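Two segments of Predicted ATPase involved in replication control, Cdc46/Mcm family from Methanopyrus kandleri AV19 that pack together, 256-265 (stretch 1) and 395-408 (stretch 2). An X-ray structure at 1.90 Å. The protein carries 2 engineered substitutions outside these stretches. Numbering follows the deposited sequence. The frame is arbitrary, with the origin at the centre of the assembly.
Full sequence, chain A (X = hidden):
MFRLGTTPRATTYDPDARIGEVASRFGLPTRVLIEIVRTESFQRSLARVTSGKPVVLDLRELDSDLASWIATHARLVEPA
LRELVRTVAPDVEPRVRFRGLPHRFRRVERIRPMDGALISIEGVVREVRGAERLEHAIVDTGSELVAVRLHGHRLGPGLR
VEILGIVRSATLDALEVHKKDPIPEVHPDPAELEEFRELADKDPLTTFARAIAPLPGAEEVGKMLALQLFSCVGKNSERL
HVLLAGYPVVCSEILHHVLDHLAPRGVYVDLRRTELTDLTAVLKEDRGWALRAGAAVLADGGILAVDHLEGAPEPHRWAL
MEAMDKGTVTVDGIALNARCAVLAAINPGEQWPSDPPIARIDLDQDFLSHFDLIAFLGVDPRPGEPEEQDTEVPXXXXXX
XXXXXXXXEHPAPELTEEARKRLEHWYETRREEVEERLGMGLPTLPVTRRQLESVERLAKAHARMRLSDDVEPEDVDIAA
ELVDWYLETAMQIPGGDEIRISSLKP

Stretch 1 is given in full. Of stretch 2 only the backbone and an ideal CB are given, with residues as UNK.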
ATOM      1  N   HIS A 256     -16.480   1.304  -4.885  1.00 19.60           N
ATOM      2  CA  HIS A 256     -16.585   0.406  -3.729  1.00 20.53           C
ATOM      3  C   HIS A 256     -16.209  -1.026  -4.099  1.00 20.98           C
ATOM      4  O   HIS A 256     -15.528  -1.714  -3.334  1.00 20.89           O
ATOM      5  CB  HIS A 256     -18.001   0.424  -3.151  1.00 20.60           C
ATOM      6  CG  HIS A 256     -18.290   1.607  -2.278  1.00 22.62           C
ATOM      7  ND1 HIS A 256     -17.583   1.870  -1.123  1.00 24.97           N
ATOM      8  CD2 HIS A 256     -19.235   2.571  -2.367  1.00 24.22           C
ATOM      9  CE1 HIS A 256     -18.061   2.963  -0.555  1.00 24.16           C
ATOM     10  NE2 HIS A 256     -19.070   3.403  -1.285  1.00 24.59           N
ATOM     11  N   HIS A 257     -16.675  -1.466  -5.272  1.00 21.09           N
ATOM     12  CA  HIS A 257     -16.366  -2.800  -5.782  1.00 21.25           C
ATOM     13  C   HIS A 257     -14.848  -3.028  -5.920  1.00 21.01           C
ATOM     14  O   HIS A 257     -14.291  -4.009  -5.378  1.00 20.68           O
ATOM     15  CB  HIS A 257     -17.082  -3.038  -7.115  1.00 21.25           C
ATOM     16  CG  HIS A 257     -16.794  -4.380  -7.713  1.00 22.76           C
ATOM     17  ND1 HIS A 257     -16.772  -5.537  -6.961  1.00 24.91           N
ATOM     18  CD2 HIS A 257     -16.504  -4.746  -8.981  1.00 22.81           C
ATOM     19  CE1 HIS A 257     -16.483  -6.561  -7.744  1.00 25.27           C
ATOM     20  NE2 HIS A 257     -16.319  -6.108  -8.976  1.00 25.09           N
ATOM     21  N   VAL A 258     -14.184  -2.100  -6.602  1.00 21.05           N
ATOM     22  CA  VAL A 258     -12.733  -2.188  -6.801  1.00 21.01           C
ATOM     23  C   VAL A 258     -12.000  -2.255  -5.453  1.00 21.55           C
ATOM     24  O   VAL A 258     -11.177  -3.143  -5.224  1.00 20.85           O
ATOM     25  CB  VAL A 258     -12.186  -1.014  -7.670  1.00 20.75           C
ATOM     26  CG1 VAL A 258     -10.658  -0.977  -7.582  1.00 20.64           C
ATOM     27  CG2 VAL A 258     -12.645  -1.146  -9.130  1.00 20.70           C
ATOM     28  N   LEU A 259     -12.313  -1.329  -4.558  1.00 22.21           N
ATOM     29  CA  LEU A 259     -11.666  -1.301  -3.247  1.00 23.83           C
ATOM     30  C   LEU A 259     -11.979  -2.494  -2.368  1.00 24.94           C
ATOM     31  O   LEU A 259     -11.126  -2.955  -1.606  1.00 26.17           O
ATOM     32  CB  LEU A 259     -12.079  -0.051  -2.500  1.00 24.18           C
ATOM     33  CG  LEU A 259     -11.280   1.207  -2.752  1.00 24.95           C
ATOM     34  CD1 LEU A 259     -11.763   2.144  -1.700  1.00 27.63           C
ATOM     35  CD2 LEU A 259      -9.809   0.987  -2.559  1.00 26.37           C
ATOM     36  N   ASP A 260     -13.209  -2.986  -2.435  1.00 25.38           N
ATOM     37  CA  ASP A 260     -13.614  -4.057  -1.531  1.00 25.57           C
ATOM     38  C   ASP A 260     -13.071  -5.388  -1.944  1.00 25.35           C
ATOM     39  O   ASP A 260     -12.759  -6.194  -1.090  1.00 25.45           O
ATOM     40  CB  ASP A 260     -15.136  -4.167  -1.440  1.00 26.26           C
ATOM     41  CG  ASP A 260     -15.759  -2.993  -0.707  1.00 27.99           C
ATOM     42  OD1 ASP A 260     -15.023  -2.144  -0.145  1.00 29.66           O
ATOM     43  OD2 ASP A 260     -16.993  -2.904  -0.742  1.00 29.75           O
ATOM     44  N   HIS A 261     -12.970  -5.618  -3.249  1.00 24.17           N
ATOM     45  CA  HIS A 261     -12.772  -6.961  -3.778  1.00 24.87           C
ATOM     46  C   HIS A 261     -11.503  -7.187  -4.554  1.00 23.70           C
ATOM     47  O   HIS A 261     -11.120  -8.333  -4.773  1.00 23.33           O
ATOM     48  CB  HIS A 261     -13.956  -7.333  -4.678  1.00 26.05           C
ATOM     49  CG  HIS A 261     -15.273  -7.249  -3.981  1.00 28.85           C
ATOM     50  ND1 HIS A 261     -15.556  -7.981  -2.849  1.00 33.46           N
ATOM     51  CD2 HIS A 261     -16.378  -6.514  -4.244  1.00 31.91           C
ATOM     52  CE1 HIS A 261     -16.779  -7.694  -2.438  1.00 33.83           C
ATOM     53  NE2 HIS A 261     -17.300  -6.809  -3.269  1.00 35.30           N
ATOM     54  N   LEU A 262     -10.855  -6.108  -4.991  1.00 22.16           N
ATOM     55  CA  LEU A 262      -9.731  -6.266  -5.905  1.00 21.25           C
ATOM     56  C   LEU A 262      -8.472  -5.530  -5.492  1.00 20.60           C
ATOM     57  O   LEU A 262      -7.371  -6.056  -5.678  1.00 20.62           O
ATOM     58  CB  LEU A 262     -10.127  -5.853  -7.327  1.00 20.97           C
ATOM     59  CG  LEU A 262     -11.033  -6.870  -8.023  1.00 22.47           C
ATOM     60  CD1 LEU A 262     -11.556  -6.278  -9.308  1.00 20.72           C
ATOM     61  CD2 LEU A 262     -10.279  -8.177  -8.272  1.00 20.09           C
ATOM     62  N   ALA A 263      -8.624  -4.328  -4.943  1.00 19.58           N
ATOM     63  CA  ALA A 263      -7.450  -3.489  -4.639  1.00 19.71           C
ATOM     64  C   ALA A 263      -6.490  -4.160  -3.633  1.00 19.77           C
ATOM     65  O   ALA A 263      -6.944  -4.775  -2.661  1.00 19.78           O
ATOM     66  CB  ALA A 263      -7.892  -2.113  -4.137  1.00 19.32           C
ATOM     67  N   PRO A 264      -5.157  -4.035  -3.860  1.00 19.95           N
ATOM     68  CA  PRO A 264      -4.136  -4.586  -2.952  1.00 19.30           C
ATOM     69  C   PRO A 264      -4.122  -3.883  -1.592  1.00 19.46           C
ATOM     70  O   PRO A 264      -3.687  -4.462  -0.573  1.00 19.05           O
ATOM     71  CB  PRO A 264      -2.825  -4.325  -3.699  1.00 19.82           C
ATOM     72  CG  PRO A 264      -3.106  -3.180  -4.604  1.00 19.58           C
ATOM     73  CD  PRO A 264      -4.550  -3.379  -5.036  1.00 19.51           C
ATOM     74  N   ARG A 265      -4.630  -2.649  -1.606  1.00 18.33           N
ATOM     75  CA  ARG A 265      -4.663  -1.750  -0.464  1.00 19.24           C
ATOM     76  C   ARG A 265      -5.445  -0.519  -0.927  1.00 18.97           C
ATOM     77  O   ARG A 265      -5.443  -0.182  -2.122  1.00 19.90           O
ATOM     78  CB  ARG A 265      -3.238  -1.336  -0.081  1.00 18.14           C
ATOM     79  CG  ARG A 265      -3.172  -0.268   0.990  1.00 18.79           C
ATOM     80  CD  ARG A 265      -1.781  -0.222   1.625  1.00 17.08           C
ATOM     81  NE  ARG A 265      -1.596   1.028   2.349  1.00 18.44           N
ATOM     82  CZ  ARG A 265      -0.475   1.397   2.969  1.00 17.55           C
ATOM     83  NH1 ARG A 265       0.588   0.607   2.955  1.00 16.41           N
ATOM     84  NH2 ARG A 265      -0.425   2.582   3.577  1.00 16.45           N
ATOM     85  N   UNK A 395     -12.640 -16.665  -9.031  1.00 31.03           N
ATOM     86  CA  UNK A 395     -12.649 -16.203  -7.662  1.00 31.06           C
ATOM     87  C   UNK A 395     -11.984 -14.836  -7.503  1.00 30.34           C
ATOM     88  O   UNK A 395     -10.913 -14.600  -8.066  1.00 29.04           O
ATOM     89  CB  UNK A 395     -11.953 -17.230  -6.767  1.00 31.06           C
ATOM     90  N   UNK A 396     -12.598 -13.956  -6.716  1.00 29.84           N
ATOM     91  CA  UNK A 396     -11.953 -12.685  -6.370  1.00 30.01           C
ATOM     92  C   UNK A 396     -10.689 -12.910  -5.532  1.00 29.65           C
ATOM     93  O   UNK A 396      -9.740 -12.118  -5.579  1.00 29.10           O
ATOM     94  CB  UNK A 396     -12.931 -11.786  -5.610  1.00 30.01           C
ATOM     95  N   UNK A 397     -10.684 -13.995  -4.765  1.00 29.39           N
ATOM     96  CA  UNK A 397      -9.486 -14.411  -4.026  1.00 29.12           C
ATOM     97  C   UNK A 397      -8.315 -14.635  -4.978  1.00 28.16           C
ATOM     98  O   UNK A 397      -7.232 -14.096  -4.763  1.00 28.33           O
ATOM     99  CB  UNK A 397      -9.764 -15.685  -3.225  1.00 29.12           C
ATOM    100  N   UNK A 398      -8.547 -15.410  -6.033  1.00 26.82           N
ATOM    101  CA  UNK A 398      -7.531 -15.672  -7.032  1.00 26.00           C
ATOM    102  C   UNK A 398      -7.111 -14.374  -7.709  1.00 24.63           C
ATOM    103  O   UNK A 398      -5.921 -14.069  -7.756  1.00 23.94           O
ATOM    104  CB  UNK A 398      -8.040 -16.679  -8.066  1.00 26.00           C
ATOM    105  N   UNK A 399      -8.086 -13.609  -8.195  1.00 22.59           N
ATOM    106  CA  UNK A 399      -7.808 -12.343  -8.881  1.00 22.58           C
ATOM    107  C   UNK A 399      -6.963 -11.396  -8.032  1.00 22.19           C
ATOM    108  O   UNK A 399      -5.995 -10.807  -8.522  1.00 22.24           O
ATOM    109  CB  UNK A 399      -9.121 -11.656  -9.262  1.00 22.58           C
ATOM    110  N   UNK A 400      -7.328 -11.248  -6.764  1.00 22.36           N
ATOM    111  CA  UNK A 400      -6.613 -10.311  -5.884  1.00 22.92           C
ATOM    112  C   UNK A 400      -5.204 -10.811  -5.563  1.00 21.96           C
ATOM    113  O   UNK A 400      -4.237 -10.039  -5.562  1.00 20.13           O
ATOM    114  CB  UNK A 400      -7.396 -10.098  -4.587  1.00 22.92           C
ATOM    115  N   UNK A 401      -5.096 -12.106  -5.264  1.00 21.16           N
ATOM    116  CA  UNK A 401      -3.776 -12.697  -4.985  1.00 20.90           C
ATOM    117  C   UNK A 401      -2.838 -12.662  -6.201  1.00 19.92           C
ATOM    118  O   UNK A 401      -1.640 -12.411  -6.044  1.00 20.18           O
ATOM    119  CB  UNK A 401      -3.947 -14.144  -4.518  1.00 20.90           C
ATOM    120  N   UNK A 402      -3.377 -12.892  -7.396  1.00 19.21           N
ATOM    121  CA  UNK A 402      -2.607 -12.759  -8.637  1.00 18.60           C
ATOM    122  C   UNK A 402      -2.081 -11.336  -8.791  1.00 18.90           C
ATOM    123  O   UNK A 402      -0.930 -11.147  -9.154  1.00 18.21           O
ATOM    124  CB  UNK A 402      -3.464 -13.138  -9.846  1.00 18.60           C
ATOM    125  N   UNK A 403      -2.936 -10.348  -8.525  1.00 18.18           N
ATOM    126  CA  UNK A 403      -2.526  -8.940  -8.626  1.00 18.86           C
ATOM    127  C   UNK A 403      -1.383  -8.646  -7.668  1.00 18.64           C
ATOM    128  O   UNK A 403      -0.356  -8.088  -8.057  1.00 18.97           O
ATOM    129  CB  UNK A 403      -3.706  -8.010  -8.336  1.00 18.86           C
ATOM    130  N   UNK A 404      -1.565  -9.038  -6.415  1.00 18.97           N
ATOM    131  CA  UNK A 404      -0.547  -8.838  -5.384  1.00 20.14           C
ATOM    132  C   UNK A 404       0.785  -9.439  -5.806  1.00 20.35           C
ATOM    133  O   UNK A 404       1.872  -8.834  -5.609  1.00 20.01           O
ATOM    134  CB  UNK A 404      -1.001  -9.450  -4.058  1.00 20.14           C
ATOM    135  N   UNK A 405       0.696 -10.653  -6.331  1.00 20.40           N
ATOM    136  CA  UNK A 405       1.852 -11.374  -6.830  1.00 20.79           C
ATOM    137  C   UNK A 405       2.522 -10.601  -7.979  1.00 19.96           C
ATOM    138  O   UNK A 405       3.744 -10.321  -7.951  1.00 20.10           O
ATOM    139  CB  UNK A 405       1.441 -12.773  -7.292  1.00 20.79           C
ATOM    140  N   UNK A 406       1.721 -10.232  -8.973  1.00 19.71           N
ATOM    141  CA  UNK A 406       2.222  -9.547 -10.171  1.00 19.96           C
ATOM    142  C   UNK A 406       2.957  -8.240  -9.834  1.00 20.68           C
ATOM    143  O   UNK A 406       4.020  -7.959 -10.400  1.00 20.61           O
ATOM    144  CB  UNK A 406       1.061  -9.253 -11.123  1.00 19.96           C
ATOM    145  N   UNK A 407       2.386  -7.458  -8.915  1.00 21.67           N
ATOM    146  CA  UNK A 407       2.960  -6.158  -8.498  1.00 22.23           C
ATOM    147  C   UNK A 407       4.323  -6.344  -7.849  1.00 22.84           C
ATOM    148  O   UNK A 407       5.266  -5.592  -8.135  1.00 22.57           O
ATOM    149  CB  UNK A 407       2.021  -5.440  -7.526  1.00 22.23           C
ATOM    150  N   UNK A 408       4.417  -7.322  -6.953  1.00 23.56           N
ATOM    151  CA  UNK A 408       5.647  -7.545  -6.191  1.00 24.93           C
ATOM    152  C   UNK A 408       6.722  -8.154  -7.097  1.00 24.16           C
ATOM    153  O   UNK A 408       7.906  -7.824  -6.983  1.00 23.35           O
ATOM    154  CB  UNK A 408       5.380  -8.455  -4.990  1.00 24.93           C
TER

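Position 395 lies just before the helix, with phi/psi of -51/137 and nothing of stretch 1 within 5.5 Å of its ideal CB. Its N-cap place suits Ser, Thr, Asp or Asn. It is S395.

At 396 the CB points toward stretch 1, 4.0 Å from H261 O. Beyond it lie the imidazoles of H257 and H261 and the methyls of L262. A long or flat side chain would suit, aromatic or aliphatic, and a polar tip could reach H257. The residue is Y396. H261 CB sits over one face of its ring, while L262 CD2 meets the ring edge, 3.6 Å from Y396 CD2. Y396 OH comes to 3.1 Å from H257 NE2, near the plane of the imidazole.

Positions 397 and 398 have no part of stretch 1 near the CB, so stretch 1 sets little limit on them. They are T397 and L398, and neither makes contact.

The CB of 399 points toward stretch 1, only 3.8 Å from L262 CD2. An apolar side chain fits here: Leu, Ile, Val, Met or Ala. It is L399. L399 CB lies 3.8 Å from L262 CD2; beyond CB the chain lies farther from that methyl.

At 400 the CB points sideways, 4.1 Å from H261 O and 4.2 Å from L262 O. Two carbonyl oxygens favour a donor, so Arg, Lys, Gln or Asn would suit. The residue is R400. Its NE gives a weak hydrogen bond to H261 O, at 3.5 Å. Its aliphatic part runs along the backbone of stretch 1, with R400 CG 3.5 Å from L262 O.

Positions 401, 402, 405 and 406 are out of reach, and many residues would do. They are R401, Y402, Y405 and A406.

At 403 the CB points toward stretch 1, 4.9 Å from L262 O, and the P264 ring lies further on. A medium or large apolar chain would fill the gap. It is L403. L403 CD2 lies 3.7 Å from P264 CD and 3.4 Å from L262 O.

The CB of 404 points sideways, 5.5 Å from P264 CB. A branched or flexible apolar chain could bend to the proline. L404 does so, its CD2 reaching 3.5 Å from P264 CB.

At 407 the CB points toward stretch 1, but nothing is within 5.5 Å. Only a longer chain could touch the proline; Ile, Leu or Met would suit. I407 extends its CD1 to 4.0 Å from P264 CG.

Position 408 is out of reach, so stretch 1 does not restrict it. It is R408.

Stretch 2 395-408: SYTLLRRYLLYAIR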
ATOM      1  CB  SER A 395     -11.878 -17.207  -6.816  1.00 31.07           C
ATOM      2  OG  SER A 395     -11.769 -16.751  -5.493  1.00 34.76           O
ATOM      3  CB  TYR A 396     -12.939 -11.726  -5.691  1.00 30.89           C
ATOM      4  CG  TYR A 396     -13.817 -11.036  -6.696  1.00 31.54           C
ATOM      5  CD1 TYR A 396     -15.131 -11.437  -6.908  1.00 34.31           C
ATOM      6  CD2 TYR A 396     -13.309 -10.021  -7.488  1.00 33.57           C
ATOM      7  CE1 TYR A 396     -15.928 -10.803  -7.862  1.00 34.77           C
ATOM      8  CE2 TYR A 396     -14.085  -9.400  -8.440  1.00 33.99           C
ATOM      9  CZ  TYR A 396     -15.386  -9.793  -8.624  1.00 33.56           C
ATOM     10  OH  TYR A 396     -16.127  -9.152  -9.583  1.00 34.49           O
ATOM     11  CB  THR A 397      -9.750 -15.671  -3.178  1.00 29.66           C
ATOM     12  OG1 THR A 397     -10.703 -15.352  -2.155  1.00 30.72           O
ATOM     13  CG2 THR A 397      -8.469 -16.156  -2.524  1.00 30.16           C
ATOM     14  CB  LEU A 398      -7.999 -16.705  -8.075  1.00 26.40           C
ATOM     15  CG  LEU A 398      -7.005 -16.948  -9.233  1.00 27.00           C
ATOM     16  CD1 LEU A 398      -5.756 -17.703  -8.793  1.00 27.72           C
ATOM     17  CD2 LEU A 398      -7.634 -17.620 -10.465  1.00 27.78           C
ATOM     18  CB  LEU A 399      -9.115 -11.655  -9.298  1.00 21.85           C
ATOM     19  CG  LEU A 399      -9.957 -12.389 -10.356  1.00 22.66           C
ATOM     20  CD1 LEU A 399     -11.172 -11.549 -10.772  1.00 21.91           C
ATOM     21  CD2 LEU A 399      -9.122 -12.756 -11.559  1.00 21.62           C
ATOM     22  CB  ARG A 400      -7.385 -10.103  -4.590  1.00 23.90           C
ATOM     23  CG  ARG A 400      -6.891  -8.908  -3.776  1.00 28.25           C
ATOM     24  CD  ARG A 400      -7.482  -8.910  -2.372  1.00 34.93           C
ATOM     25  NE  ARG A 400      -8.865  -9.394  -2.366  1.00 37.90           N
ATOM     26  CZ  ARG A 400      -9.269 -10.581  -1.912  1.00 40.33           C
ATOM     27  NH1 ARG A 400      -8.403 -11.453  -1.394  1.00 43.59           N
ATOM     28  NH2 ARG A 400     -10.556 -10.892  -1.970  1.00 41.89           N
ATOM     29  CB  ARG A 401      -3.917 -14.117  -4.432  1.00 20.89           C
ATOM     30  CG  ARG A 401      -4.369 -14.139  -2.987  1.00 22.81           C
ATOM     31  CD  ARG A 401      -4.693 -15.559  -2.560  1.00 24.63           C
ATOM     32  NE  ARG A 401      -3.487 -16.366  -2.460  1.00 24.50           N
ATOM     33  CZ  ARG A 401      -2.676 -16.383  -1.406  1.00 25.55           C
ATOM     34  NH1 ARG A 401      -2.931 -15.635  -0.334  1.00 25.02           N
ATOM     35  NH2 ARG A 401      -1.608 -17.167  -1.430  1.00 26.85           N
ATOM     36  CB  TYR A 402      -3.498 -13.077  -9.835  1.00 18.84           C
ATOM     37  CG  TYR A 402      -2.857 -13.007 -11.207  1.00 19.48           C
ATOM     38  CD1 TYR A 402      -2.187 -14.102 -11.729  1.00 20.96           C
ATOM     39  CD2 TYR A 402      -2.995 -11.876 -12.014  1.00 20.48           C
ATOM     40  CE1 TYR A 402      -1.624 -14.069 -12.988  1.00 22.00           C
ATOM     41  CE2 TYR A 402      -2.445 -11.825 -13.288  1.00 20.81           C
ATOM     42  CZ  TYR A 402      -1.759 -12.928 -13.774  1.00 20.82           C
ATOM     43  OH  TYR A 402      -1.230 -12.917 -15.040  1.00 20.34           O
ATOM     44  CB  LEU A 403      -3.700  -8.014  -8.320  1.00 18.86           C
ATOM     45  CG  LEU A 403      -3.439  -6.503  -8.212  1.00 18.69           C
ATOM     46  CD1 LEU A 403      -2.862  -5.915  -9.510  1.00 18.17           C
ATOM     47  CD2 LEU A 403      -4.749  -5.810  -7.846  1.00 18.76           C
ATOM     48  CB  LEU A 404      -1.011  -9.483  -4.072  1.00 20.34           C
ATOM     49  CG  LEU A 404      -2.039  -8.714  -3.238  1.00 22.59           C
ATOM     50  CD1 LEU A 404      -2.500  -9.575  -2.074  1.00 24.45           C
ATOM     51  CD2 LEU A 404      -1.455  -7.406  -2.714  1.00 21.07           C
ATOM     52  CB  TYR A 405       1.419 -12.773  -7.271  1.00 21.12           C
ATOM     53  CG  TYR A 405       2.558 -13.647  -7.728  1.00 23.32           C
ATOM     54  CD1 TYR A 405       3.437 -14.223  -6.811  1.00 25.25           C
ATOM     55  CD2 TYR A 405       2.754 -13.904  -9.079  1.00 24.42           C
ATOM     56  CE1 TYR A 405       4.492 -15.027  -7.247  1.00 25.96           C
ATOM     57  CE2 TYR A 405       3.794 -14.699  -9.518  1.00 24.97           C
ATOM     58  CZ  TYR A 405       4.647 -15.257  -8.601  1.00 24.40           C
ATOM     59  OH  TYR A 405       5.676 -16.038  -9.046  1.00 27.64           O
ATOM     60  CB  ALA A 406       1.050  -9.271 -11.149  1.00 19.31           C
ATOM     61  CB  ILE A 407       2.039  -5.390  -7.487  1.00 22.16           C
ATOM     62  CG1 ILE A 407       0.742  -4.925  -8.150  1.00 22.89           C
ATOM     63  CG2 ILE A 407       2.789  -4.138  -6.854  1.00 22.99           C
ATOM     64  CD1 ILE A 407      -0.296  -4.402  -7.111  1.00 20.91           C
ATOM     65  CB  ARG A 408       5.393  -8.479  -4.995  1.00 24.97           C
ATOM     66  CG  ARG A 408       6.648  -8.668  -4.087  1.00 27.00           C
ATOM     67  CD  ARG A 408       6.349  -9.593  -2.901  1.00 28.38           C
ATOM     68  NE  ARG A 408       5.843 -10.879  -3.381  1.00 35.05           N
ATOM     69  CZ  ARG A 408       6.587 -11.959  -3.603  1.00 37.31           C
ATOM     70  NH1 ARG A 408       7.899 -11.944  -3.348  1.00 39.48           N
ATOM     71  NH2 ARG A 408       6.014 -13.063  -4.070  1.00 35.92           N
TER
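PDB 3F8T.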